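Local coordinates for protein porin (Acinetobacter baumannii AB307-0294, PDB 5DL7) that probably works as a channel of the outer membrane, letting small solutes, perhaps vanillate among them, pass through its beta-barrel, at residues N120-G125 against R147-V152. Sequence-based numbering, arbitrary orientation.
Sequences NELFVG and RGIRFV. With C8E ((hydroxyethyloxy)tri(ethyloxy)octane), chain J.
Val-152 O takes the shortest hydrogen bond of the ladder, 2.7 Å from Glu-121 N, and the CA-H of Asn-120 makes a CA-H...O contact with the same oxygen. Between these neighbouring antiparallel strands of an OprD-family beta-barrel, hydrogen-bonded pairs Glu-121/Val-152, Phe-123/Arg-150 and Gly-125/Gly-148 alternate with non-hydrogen-bonded pairs Leu-122/Phe-151 and Val-124/Ile-149. Alternation of pairs is also alternation of faces, and here the chemistry of the two faces differs.

Leu-122, Val-124, Ile-149 and Phe-151 form an apolar, probably lipid-facing surface. Leu-122 CD1 reaches diagonally to Ile-149 CG2 (3.6 Å), while a detergent molecule touches Val-124 CG1 through its C13 (4.0 Å) and Ile-149 CD1 through its C10. At the end of this row, the Asn-120 amide lies beside the Phe-151 ring, their planes 15° apart, and its OD1 is hydrogen-bonded to Ser-153 OG.

The other face, consistent with the barrel interior, pairs Phe-123 with Arg-150. CG of Arg-150 stands anti to its backbone N (chi1 -180°), and the extended chain runs alongside the ring, with CD 3.8 Å from Phe-123 CD1. NH1 lies over one face of the ring, the ring and guanidinium planes 30° apart, while NH2 forms a salt bridge with Glu-162.

Where the chain turns a corner, Gly-125 and Gly-148 exchange both backbone bonds. Gly-125 has backbone angles at which a beta-carbon would press on the preceding carbonyl oxygen; its CA lies 3.5 Å from detergent O18.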
# COMPACT_ATOMS: atom_id res chain seq x y z
N ASN A 120 -23.50 -11.67 -7.49
CA ASN A 120 -23.08 -11.75 -6.10
C ASN A 120 -21.94 -12.84 -6.06
O ASN A 120 -22.13 -13.96 -6.67
CB ASN A 120 -24.16 -12.21 -5.23
CG ASN A 120 -25.40 -11.31 -5.31
OD1 ASN A 120 -25.28 -10.17 -4.89
ND2 ASN A 120 -26.47 -11.75 -6.03
N GLU A 121 -20.83 -12.53 -5.42
CA GLU A 121 -19.75 -13.53 -5.35
C GLU A 121 -19.23 -13.66 -3.92
O GLU A 121 -19.20 -12.68 -3.18
CB GLU A 121 -18.62 -13.09 -6.20
CG GLU A 121 -18.88 -13.06 -7.66
CD GLU A 121 -17.82 -12.33 -8.45
OE1 GLU A 121 -16.87 -13.02 -8.92
OE2 GLU A 121 -17.85 -11.07 -8.33
N LEU A 122 -18.98 -14.91 -3.50
CA LEU A 122 -18.51 -15.22 -2.18
C LEU A 122 -17.10 -15.90 -2.41
O LEU A 122 -16.98 -16.77 -3.24
CB LEU A 122 -19.48 -16.17 -1.53
CG LEU A 122 -19.08 -16.65 -0.10
CD1 LEU A 122 -19.03 -15.49 0.79
CD2 LEU A 122 -20.01 -17.74 0.44
N PHE A 123 -16.13 -15.48 -1.63
CA PHE A 123 -14.73 -15.96 -1.70
C PHE A 123 -14.31 -16.40 -0.30
O PHE A 123 -14.64 -15.68 0.63
CB PHE A 123 -13.77 -14.90 -2.11
CG PHE A 123 -14.08 -14.23 -3.45
CD1 PHE A 123 -15.00 -13.15 -3.50
CD2 PHE A 123 -13.35 -14.56 -4.58
CE1 PHE A 123 -15.34 -12.51 -4.74
CE2 PHE A 123 -13.67 -13.93 -5.86
CZ PHE A 123 -14.66 -12.91 -5.89
N VAL A 124 -13.75 -17.65 -0.18
CA VAL A 124 -13.38 -18.17 1.09
C VAL A 124 -11.92 -18.64 0.95
O VAL A 124 -11.61 -19.43 0.03
CB VAL A 124 -14.29 -19.36 1.47
CG1 VAL A 124 -13.73 -19.93 2.80
CG2 VAL A 124 -15.73 -18.89 1.63
N GLY A 125 -11.08 -18.18 1.83
CA GLY A 125 -9.67 -18.61 1.83
C GLY A 125 -8.75 -17.49 1.91
O GLY A 125 -8.88 -16.58 2.74
N ARG A 147 -6.68 -14.30 5.58
CA ARG A 147 -7.49 -15.46 5.47
C ARG A 147 -8.82 -15.23 6.06
O ARG A 147 -8.89 -14.64 7.10
CB ARG A 147 -6.84 -16.63 6.30
CG ARG A 147 -6.73 -17.77 5.47
CD ARG A 147 -5.82 -18.87 6.15
NE ARG A 147 -4.76 -19.28 5.23
CZ ARG A 147 -3.88 -20.23 5.59
NH1 ARG A 147 -3.88 -20.63 6.87
NH2 ARG A 147 -2.98 -20.66 4.74
N GLY A 148 -9.86 -15.51 5.29
CA GLY A 148 -11.26 -15.32 5.74
C GLY A 148 -12.23 -15.46 4.61
O GLY A 148 -12.08 -16.32 3.71
N ILE A 149 -13.23 -14.56 4.65
CA ILE A 149 -14.37 -14.57 3.71
C ILE A 149 -14.50 -13.13 3.20
O ILE A 149 -14.29 -12.10 3.87
CB ILE A 149 -15.62 -14.95 4.46
CG1 ILE A 149 -15.46 -16.42 4.92
CG2 ILE A 149 -16.80 -14.83 3.54
CD1 ILE A 149 -16.35 -16.60 6.16
N ARG A 150 -14.81 -13.12 1.90
CA ARG A 150 -15.09 -11.83 1.18
C ARG A 150 -16.42 -12.07 0.45
O ARG A 150 -16.65 -13.04 -0.17
CB ARG A 150 -14.01 -11.50 0.15
CG ARG A 150 -14.17 -10.16 -0.67
CD ARG A 150 -13.30 -10.15 -1.89
NE ARG A 150 -13.37 -8.83 -2.50
CZ ARG A 150 -13.17 -8.60 -3.82
NH1 ARG A 150 -12.77 -9.50 -4.58
NH2 ARG A 150 -13.34 -7.37 -4.29
N PHE A 151 -17.28 -11.06 0.51
CA PHE A 151 -18.54 -11.08 -0.27
C PHE A 151 -18.57 -9.76 -1.09
O PHE A 151 -18.20 -8.66 -0.62
CB PHE A 151 -19.73 -11.07 0.62
CG PHE A 151 -21.06 -10.97 -0.18
CD1 PHE A 151 -21.56 -12.04 -0.74
CD2 PHE A 151 -21.68 -9.67 -0.33
CE1 PHE A 151 -22.74 -12.01 -1.52
CE2 PHE A 151 -22.86 -9.60 -1.09
CZ PHE A 151 -23.36 -10.76 -1.66
N VAL A 152 -18.99 -9.93 -2.36
CA VAL A 152 -18.99 -8.78 -3.29
C VAL A 152 -20.32 -8.90 -4.04
O VAL A 152 -20.74 -9.98 -4.49
CB VAL A 152 -17.93 -8.75 -4.34
CG1 VAL A 152 -18.07 -7.54 -5.25
CG2 VAL A 152 -16.65 -8.57 -3.73
C10 C8E J . -13.06 -17.64 8.39
C11 C8E J . -11.78 -18.38 7.92
O12 C8E J . -12.06 -19.25 6.81
C13 C8E J . -11.04 -19.47 5.76
C14 C8E J . -9.78 -20.34 6.06
O15 C8E J . -9.12 -20.53 4.77
C16 C8E J . -7.99 -21.34 4.48
C17 C8E J . -7.56 -21.39 2.99
O18 C8E J . -8.78 -21.94 2.49
C19 C8E J . -8.87 -22.13 1.11
C20 C8E J . -10.33 -22.59 1.01
O21 C8E J . -10.48 -23.15 -0.28